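Uncharacterized protein (PDB 4E6F) is of unknown function but contains a DUF4468 domain with a TBP-like fold. Local coordinates at residues Gln40-Arg52 with Phe158-Phe170. Numbering follows the deposited sequence.
Sequences QIYDTMTKWMDER and FADDMFMDVAVAF. With EDO (1,2-ethanediol), chain F.
W48 turns CG away from its own backbone N (chi1 168°) and lays its indole across helix 158-169, while M45, a selenomethionine bent at chi2 and chi3, brings its methyl over the F170 ring. W48 fits as a knob among M162, D165, V166 and A169. V166 CG2 lies over the six-membered ring, 3.6 Å from its centroid, a CH-pi contact. R52 CB, from the next turn of the same helix, sits over the rim of the opposite face. At the edge, W48 NE1 donates a nearly straight bond (167°) to D165 OD2 at 2.8 Å, on the anti side and tilted somewhat out of the carboxylate plane. D165 OD1 is salt-bridged to R176. The axes of 40-52 and 158-169 run at 132° to each other, and the helices lie on the antiparallel sheet of the TBP-like fold, where M45 touches V101 and M162 touches I99. A leucine in place of W48 would probably leave D165 OD2 without its N-H donor and V166 CG2 without an aromatic face. M45 CE stands 4.0 Å from the F170 ring centroid, and SE makes an oblique Met-aromatic contact. I41 CG2 and T44 CG2 also touch this ring. At the far end, R52 NH2 is salt-bridged to E79, and one water links it to F158 O.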
ATOM      1  N   GLN A  40     -21.784   0.739   9.012  1.00 20.93           N
ATOM      2  CA  GLN A  40     -20.795   0.694  10.097  1.00 19.30           C
ATOM      3  C   GLN A  40     -19.348   0.569   9.546  1.00 21.26           C
ATOM      4  O   GLN A  40     -18.408   1.180  10.065  1.00 20.29           O
ATOM      5  CB  GLN A  40     -21.094  -0.514  11.014  1.00 20.31           C
ATOM      6  CG  GLN A  40     -22.474  -0.425  11.682  1.00 22.21           C
ATOM      7  CD  GLN A  40     -22.688  -1.643  12.555  1.00 31.82           C
ATOM      8  OE1 GLN A  40     -23.038  -2.714  12.073  1.00 25.83           O
ATOM      9  NE2 GLN A  40     -22.456  -1.523  13.849  1.00 25.75           N
ATOM     10  N   ILE A  41     -19.184  -0.243   8.511  1.00 17.89           N
ATOM     11  CA  ILE A  41     -17.857  -0.459   7.894  1.00 16.00           C
ATOM     12  C   ILE A  41     -17.397   0.832   7.211  1.00 19.34           C
ATOM     13  O   ILE A  41     -16.238   1.262   7.373  1.00 17.90           O
ATOM     14  CB  ILE A  41     -17.925  -1.649   6.915  1.00 17.52           C
ATOM     15  CG1 ILE A  41     -18.233  -2.967   7.691  1.00 17.54           C
ATOM     16  CG2 ILE A  41     -16.598  -1.791   6.110  1.00 16.73           C
ATOM     17  CD1 ILE A  41     -18.585  -4.147   6.786  1.00 21.72           C
ATOM     18  N   TYR A  42     -18.332   1.457   6.457  1.00 16.70           N
ATOM     19  CA  TYR A  42     -18.060   2.704   5.749  1.00 16.23           C
ATOM     20  C   TYR A  42     -17.618   3.792   6.754  1.00 19.62           C
ATOM     21  O   TYR A  42     -16.653   4.512   6.481  1.00 18.88           O
ATOM     22  CB  TYR A  42     -19.315   3.119   4.957  1.00 17.43           C
ATOM     23  CG  TYR A  42     -19.199   4.481   4.313  1.00 19.11           C
ATOM     24  CD1 TYR A  42     -18.635   4.634   3.048  1.00 19.76           C
ATOM     25  CD2 TYR A  42     -19.705   5.614   4.945  1.00 19.95           C
ATOM     26  CE1 TYR A  42     -18.535   5.896   2.450  1.00 19.08           C
ATOM     27  CE2 TYR A  42     -19.605   6.875   4.359  1.00 21.31           C
ATOM     28  CZ  TYR A  42     -19.017   7.009   3.115  1.00 21.37           C
ATOM     29  OH  TYR A  42     -18.951   8.259   2.543  1.00 21.66           O
ATOM     30  N   ASP A  43     -18.321   3.918   7.913  1.00 18.43           N
ATOM     31  CA  ASP A  43     -17.952   4.934   8.897  0.70 18.15           C
ATOM     32  C   ASP A  43     -16.610   4.623   9.538  1.00 21.18           C
ATOM     33  O   ASP A  43     -15.847   5.542   9.813  1.00 20.26           O
ATOM     34  CB  ASP A  43     -19.039   5.105   9.960  0.70 20.18           C
ATOM     35  CG  ASP A  43     -20.354   5.638   9.412  0.70 24.56           C
ATOM     36  OD1 ASP A  43     -20.334   6.321   8.357  0.70 24.62           O
ATOM     37  OD2 ASP A  43     -21.390   5.407  10.051  0.70 24.44           O
ATOM     38  N   THR A  44     -16.300   3.335   9.778  1.00 17.79           N
ATOM     39  CA  THR A  44     -15.000   2.978  10.359  1.00 17.53           C
ATOM     40  C   THR A  44     -13.874   3.313   9.391  1.00 18.85           C
ATOM     41  O   THR A  44     -12.810   3.800   9.797  1.00 17.71           O
ATOM     42  CB  THR A  44     -14.975   1.474  10.708  1.00 21.26           C
ATOM     43  OG1 THR A  44     -16.036   1.197  11.624  1.00 23.06           O
ATOM     44  CG2 THR A  44     -13.648   1.024  11.308  1.00 21.34           C
HETATM   45  N   MSE A  45     -14.111   3.022   8.105  1.00 16.66           N
HETATM   46  CA  MSE A  45     -13.106   3.222   7.055  1.00 14.55           C
HETATM   47  C   MSE A  45     -12.899   4.711   6.708  1.00 17.55           C
HETATM   48  O   MSE A  45     -11.754   5.105   6.419  1.00 16.68           O
HETATM   49  CB  MSE A  45     -13.451   2.383   5.835  1.00 14.07           C
HETATM   50  CG  MSE A  45     -13.185   0.886   6.089  1.00 15.55           C
HETATM   51 SE   MSE A  45     -11.221   0.542   6.254  0.75 20.18          SE
HETATM   52  CE  MSE A  45     -11.010   0.575   8.227  1.00 17.93           C
ATOM     53  N   THR A  46     -13.969   5.547   6.767  1.00 15.67           N
ATOM     54  CA  THR A  46     -13.754   6.976   6.492  0.50 15.07           C
ATOM     55  C   THR A  46     -12.897   7.565   7.615  1.00 18.45           C
ATOM     56  O   THR A  46     -11.947   8.309   7.315  1.00 17.33           O
ATOM     57  CB  THR A  46     -15.059   7.758   6.287  0.50 20.68           C
ATOM     58  OG1 THR A  46     -15.921   7.540   7.391  0.50 20.11           O
ATOM     59  CG2 THR A  46     -15.757   7.419   4.985  0.50 20.43           C
ATOM     60  N   LYS A  47     -13.193   7.219   8.896  1.00 16.97           N
ATOM     61  CA  LYS A  47     -12.403   7.717  10.019  0.50 17.57           C
ATOM     62  C   LYS A  47     -10.968   7.204   9.916  1.00 19.77           C
ATOM     63  O   LYS A  47     -10.023   7.970  10.095  1.00 20.17           O
ATOM     64  CB  LYS A  47     -13.035   7.311  11.364  0.50 20.25           C
ATOM     65  CG  LYS A  47     -14.261   8.134  11.731  0.50 31.06           C
ATOM     66  N   TRP A  48     -10.793   5.917   9.599  1.00 16.68           N
ATOM     67  CA  TRP A  48      -9.443   5.373   9.475  1.00 17.29           C
ATOM     68  C   TRP A  48      -8.664   6.088   8.364  1.00 19.26           C
ATOM     69  O   TRP A  48      -7.528   6.533   8.590  1.00 18.28           O
ATOM     70  CB  TRP A  48      -9.457   3.859   9.200  1.00 16.27           C
ATOM     71  CG  TRP A  48      -8.102   3.355   8.784  1.00 16.93           C
ATOM     72  CD1 TRP A  48      -7.018   3.170   9.591  1.00 20.03           C
ATOM     73  CD2 TRP A  48      -7.639   3.160   7.436  1.00 16.02           C
ATOM     74  NE1 TRP A  48      -5.909   2.867   8.839  1.00 18.83           N
ATOM     75  CE2 TRP A  48      -6.263   2.848   7.508  1.00 18.43           C
ATOM     76  CE3 TRP A  48      -8.266   3.188   6.175  1.00 16.21           C
ATOM     77  CZ2 TRP A  48      -5.493   2.585   6.371  1.00 17.45           C
ATOM     78  CZ3 TRP A  48      -7.500   2.935   5.040  1.00 16.07           C
ATOM     79  CH2 TRP A  48      -6.126   2.667   5.143  1.00 16.14           C
HETATM   80  N   MSE A  49      -9.254   6.175   7.165  1.00 13.99           N
HETATM   81  CA  MSE A  49      -8.509   6.771   6.071  1.00 12.38           C
HETATM   82  C   MSE A  49      -8.207   8.243   6.336  1.00 15.16           C
HETATM   83  O   MSE A  49      -7.121   8.709   6.013  1.00 15.77           O
HETATM   84  CB  MSE A  49      -9.216   6.607   4.725  1.00 12.90           C
HETATM   85  CG  MSE A  49      -8.223   6.853   3.593  1.00 14.66           C
HETATM   86 SE   MSE A  49      -9.049   6.996   1.852  0.75 17.03          SE
HETATM   87  CE  MSE A  49      -9.707   5.181   1.727  1.00 14.29           C
ATOM     88  N   ASP A  50      -9.170   8.962   6.945  1.00 14.55           N
ATOM     89  CA  ASP A  50      -8.952  10.371   7.265  1.00 15.01           C
ATOM     90  C   ASP A  50      -7.741  10.526   8.193  1.00 19.48           C
ATOM     91  O   ASP A  50      -6.844  11.313   7.909  1.00 17.46           O
ATOM     92  CB  ASP A  50     -10.212  10.963   7.913  1.00 17.50           C
ATOM     93  CG  ASP A  50     -10.151  12.452   8.152  1.00 26.14           C
ATOM     94  OD1 ASP A  50      -9.466  13.148   7.378  1.00 26.32           O
ATOM     95  OD2 ASP A  50     -10.817  12.922   9.084  1.00 33.28           O
ATOM     96  N   GLU A  51      -7.704   9.747   9.289  1.00 17.43           N
ATOM     97  CA  GLU A  51      -6.595   9.829  10.234  0.50 18.07           C
ATOM     98  C   GLU A  51      -5.291   9.319   9.626  1.00 20.79           C
ATOM     99  O   GLU A  51      -4.235   9.929   9.827  1.00 20.81           O
ATOM    100  CB  GLU A  51      -6.925   9.057  11.522  0.50 20.26           C
ATOM    101  CG  GLU A  51      -8.030   9.700  12.350  0.50 28.10           C
ATOM    102  CD  GLU A  51      -7.790  11.121  12.831  0.50 41.65           C
ATOM    103  OE1 GLU A  51      -6.653  11.432  13.254  0.50 34.70           O
ATOM    104  OE2 GLU A  51      -8.745  11.928  12.779  0.50 38.02           O
ATOM    105  N   ARG A  52      -5.346   8.225   8.851  1.00 17.03           N
ATOM    106  CA  ARG A  52      -4.151   7.660   8.229  1.00 15.99           C
ATOM    107  C   ARG A  52      -3.510   8.646   7.242  1.00 18.25           C
ATOM    108  O   ARG A  52      -2.288   8.760   7.184  1.00 17.75           O
ATOM    109  CB  ARG A  52      -4.486   6.318   7.536  1.00 15.78           C
ATOM    110  CG  ARG A  52      -3.349   5.693   6.721  1.00 19.66           C
ATOM    111  CD  ARG A  52      -2.129   5.348   7.590  1.00 20.33           C
ATOM    112  NE  ARG A  52      -1.058   4.768   6.790  1.00 22.00           N
ATOM    113  CZ  ARG A  52      -0.235   5.457   6.006  1.00 24.19           C
ATOM    114  NH1 ARG A  52      -0.327   6.787   5.933  1.00 19.60           N
ATOM    115  NH2 ARG A  52       0.675   4.828   5.278  1.00 20.89           N
ATOM    116  N   PHE A 158       5.299  -1.687   2.862  1.00 15.65           N
ATOM    117  CA  PHE A 158       4.400  -0.554   2.987  1.00 15.20           C
ATOM    118  C   PHE A 158       2.929  -1.009   2.866  1.00 17.25           C
ATOM    119  O   PHE A 158       2.079  -0.604   3.670  1.00 16.76           O
ATOM    120  CB  PHE A 158       4.746   0.469   1.897  1.00 16.21           C
ATOM    121  CG  PHE A 158       3.838   1.665   1.893  1.00 17.46           C
ATOM    122  CD1 PHE A 158       4.119   2.767   2.687  1.00 20.06           C
ATOM    123  CD2 PHE A 158       2.700   1.691   1.094  1.00 19.71           C
ATOM    124  CE1 PHE A 158       3.275   3.877   2.695  1.00 20.67           C
ATOM    125  CE2 PHE A 158       1.835   2.799   1.116  1.00 21.16           C
ATOM    126  CZ  PHE A 158       2.130   3.876   1.925  1.00 18.60           C
ATOM    127  N   ALA A 159       2.633  -1.844   1.864  1.00 14.84           N
ATOM    128  CA  ALA A 159       1.279  -2.367   1.678  1.00 14.58           C
ATOM    129  C   ALA A 159       0.878  -3.246   2.875  1.00 15.77           C
ATOM    130  O   ALA A 159      -0.238  -3.090   3.408  1.00 16.27           O
ATOM    131  CB  ALA A 159       1.191  -3.163   0.386  1.00 15.80           C
ATOM    132  N   ASP A 160       1.779  -4.160   3.321  1.00 15.71           N
ATOM    133  CA  ASP A 160       1.488  -4.996   4.482  1.00 14.75           C
ATOM    134  C   ASP A 160       1.196  -4.153   5.717  1.00 18.14           C
ATOM    135  O   ASP A 160       0.294  -4.495   6.507  1.00 17.48           O
ATOM    136  CB  ASP A 160       2.659  -5.932   4.778  1.00 16.63           C
ATOM    137  CG  ASP A 160       2.803  -7.060   3.784  1.00 21.93           C
ATOM    138  OD1 ASP A 160       1.808  -7.357   3.071  1.00 22.04           O
ATOM    139  OD2 ASP A 160       3.872  -7.733   3.800  1.00 23.14           O
ATOM    140  N   ASP A 161       1.947  -3.052   5.882  1.00 15.69           N
ATOM    141  CA  ASP A 161       1.743  -2.163   7.023  1.00 15.92           C
ATOM    142  C   ASP A 161       0.347  -1.536   6.974  1.00 17.94           C
ATOM    143  O   ASP A 161      -0.331  -1.431   8.005  1.00 18.47           O
ATOM    144  CB  ASP A 161       2.816  -1.075   7.065  1.00 18.00           C
ATOM    145  CG  ASP A 161       2.802  -0.294   8.359  1.00 24.87           C
ATOM    146  OD1 ASP A 161       2.813  -0.935   9.446  1.00 24.00           O
ATOM    147  OD2 ASP A 161       2.668   0.937   8.297  1.00 30.03           O
HETATM  148  N   MSE A 162      -0.073  -1.142   5.780  1.00 14.22           N
HETATM  149  CA  MSE A 162      -1.387  -0.533   5.600  0.65 12.09           C
HETATM  150  C   MSE A 162      -2.497  -1.511   5.923  1.00 16.95           C
HETATM  151  O   MSE A 162      -3.473  -1.142   6.584  1.00 18.10           O
HETATM  152  CB  MSE A 162      -1.553  -0.043   4.173  0.65 11.89           C
HETATM  153  CG  MSE A 162      -2.886   0.666   3.975  0.65 14.02           C
HETATM  154 SE   MSE A 162      -2.941   1.596   2.299  0.48 16.56          SE
HETATM  155  CE  MSE A 162      -1.694   3.004   2.692  0.65 13.93           C
ATOM    156  N   PHE A 163      -2.356  -2.764   5.453  1.00 14.64           N
ATOM    157  CA  PHE A 163      -3.384  -3.767   5.685  1.00 15.15           C
ATOM    158  C   PHE A 163      -3.460  -4.133   7.169  1.00 18.24           C
ATOM    159  O   PHE A 163      -4.558  -4.386   7.674  1.00 18.29           O
ATOM    160  CB  PHE A 163      -3.174  -4.984   4.789  1.00 16.35           C
ATOM    161  CG  PHE A 163      -3.256  -4.627   3.316  1.00 16.47           C
ATOM    162  CD1 PHE A 163      -4.194  -3.694   2.855  1.00 18.19           C
ATOM    163  CD2 PHE A 163      -2.427  -5.242   2.386  1.00 18.23           C
ATOM    164  CE1 PHE A 163      -4.271  -3.359   1.498  1.00 20.16           C
ATOM    165  CE2 PHE A 163      -2.504  -4.898   1.026  1.00 19.99           C
ATOM    166  CZ  PHE A 163      -3.422  -3.962   0.597  1.00 19.39           C
HETATM  167  N   MSE A 164      -2.318  -4.121   7.877  1.00 17.24           N
HETATM  168  CA  MSE A 164      -2.324  -4.323   9.320  1.00 17.08           C
HETATM  169  C   MSE A 164      -3.055  -3.147  10.015  1.00 19.63           C
HETATM  170  O   MSE A 164      -3.863  -3.366  10.929  1.00 18.96           O
HETATM  171  CB  MSE A 164      -0.883  -4.465   9.863  1.00 19.39           C
HETATM  172  CG  MSE A 164      -0.800  -4.547  11.402  1.00 26.07           C
HETATM  173 SE   MSE A 164      -1.770  -6.053  12.219  0.75 33.13          SE
HETATM  174  CE  MSE A 164      -0.766  -7.525  11.404  1.00 30.37           C
ATOM    175  N   ASP A 165      -2.799  -1.899   9.541  1.00 15.80           N
ATOM    176  CA  ASP A 165      -3.433  -0.721  10.095  1.00 16.28           C
ATOM    177  C   ASP A 165      -4.953  -0.832   9.998  1.00 19.25           C
ATOM    178  O   ASP A 165      -5.666  -0.485  10.945  1.00 19.26           O
ATOM    179  CB  ASP A 165      -2.948   0.526   9.354  1.00 17.61           C
ATOM    180  CG  ASP A 165      -2.760   1.693  10.274  1.00 24.64           C
ATOM    181  OD1 ASP A 165      -1.987   1.557  11.260  1.00 24.85           O
ATOM    182  OD2 ASP A 165      -3.415   2.725  10.051  1.00 23.23           O
ATOM    183  N   VAL A 166      -5.444  -1.327   8.844  1.00 14.85           N
ATOM    184  CA  VAL A 166      -6.878  -1.515   8.630  1.00 14.51           C
ATOM    185  C   VAL A 166      -7.410  -2.586   9.594  1.00 17.73           C
ATOM    186  O   VAL A 166      -8.481  -2.400  10.193  1.00 16.83           O
ATOM    187  CB  VAL A 166      -7.191  -1.879   7.167  1.00 14.84           C
ATOM    188  CG1 VAL A 166      -8.646  -2.322   7.002  1.00 14.26           C
ATOM    189  CG2 VAL A 166      -6.833  -0.731   6.207  1.00 13.98           C
ATOM    190  N   ALA A 167      -6.689  -3.729   9.708  1.00 16.03           N
ATOM    191  CA  ALA A 167      -7.129  -4.815  10.598  1.00 17.00           C
ATOM    192  C   ALA A 167      -7.284  -4.278  12.033  1.00 20.44           C
ATOM    193  O   ALA A 167      -8.266  -4.599  12.715  1.00 19.56           O
ATOM    194  CB  ALA A 167      -6.121  -5.963  10.567  1.00 18.54           C
ATOM    195  N   VAL A 168      -6.335  -3.425  12.462  1.00 18.54           N
ATOM    196  CA  VAL A 168      -6.356  -2.793  13.798  1.00 19.51           C
ATOM    197  C   VAL A 168      -7.576  -1.850  13.907  1.00 21.93           C
ATOM    198  O   VAL A 168      -8.247  -1.825  14.949  1.00 21.69           O
ATOM    199  CB  VAL A 168      -5.012  -2.063  14.107  1.00 23.73           C
ATOM    200  CG1 VAL A 168      -5.089  -1.256  15.408  1.00 24.55           C
ATOM    201  CG2 VAL A 168      -3.861  -3.061  14.170  1.00 23.81           C
ATOM    202  N   ALA A 169      -7.888  -1.108  12.823  1.00 18.06           N
ATOM    203  CA  ALA A 169      -9.070  -0.243  12.835  1.00 17.99           C
ATOM    204  C   ALA A 169     -10.357  -1.072  13.030  1.00 21.52           C
ATOM    205  O   ALA A 169     -11.332  -0.565  13.595  1.00 21.87           O
ATOM    206  CB  ALA A 169      -9.156   0.559  11.544  1.00 17.98           C
ATOM    207  N   PHE A 170     -10.348  -2.350  12.575  1.00 17.14           N
ATOM    208  CA  PHE A 170     -11.516  -3.226  12.740  1.00 18.29           C
ATOM    209  C   PHE A 170     -11.475  -4.013  14.052  1.00 25.93           C
ATOM    210  O   PHE A 170     -12.384  -4.808  14.302  1.00 27.57           O
ATOM    211  CB  PHE A 170     -11.666  -4.177  11.536  1.00 18.52           C
ATOM    212  CG  PHE A 170     -12.187  -3.512  10.272  1.00 17.20           C
ATOM    213  CD1 PHE A 170     -13.413  -2.839  10.270  1.00 19.49           C
ATOM    214  CD2 PHE A 170     -11.484  -3.611   9.080  1.00 16.93           C
ATOM    215  CE1 PHE A 170     -13.897  -2.233   9.103  1.00 19.04           C
ATOM    216  CE2 PHE A 170     -11.982  -3.033   7.900  1.00 17.89           C
ATOM    217  CZ  PHE A 170     -13.188  -2.347   7.925  1.00 17.24           C
TER
HETATM  218  C1  EDO F 404     -22.343  -5.111  14.778  1.00 30.86           C
HETATM  219  O1  EDO F 404     -22.200  -3.967  15.592  1.00 28.04           O
HETATM  220  C2  EDO F 404     -22.171  -6.424  15.597  1.00 32.48           C
HETATM  221  O2  EDO F 404     -23.112  -6.484  16.652  1.00 31.12           O
HETATM  222  O   HOH W   1       1.550   1.908   5.060  1.00 18.33           O
HETATM  223  O   HOH W   2      -0.311   2.070   7.114  1.00 28.02           O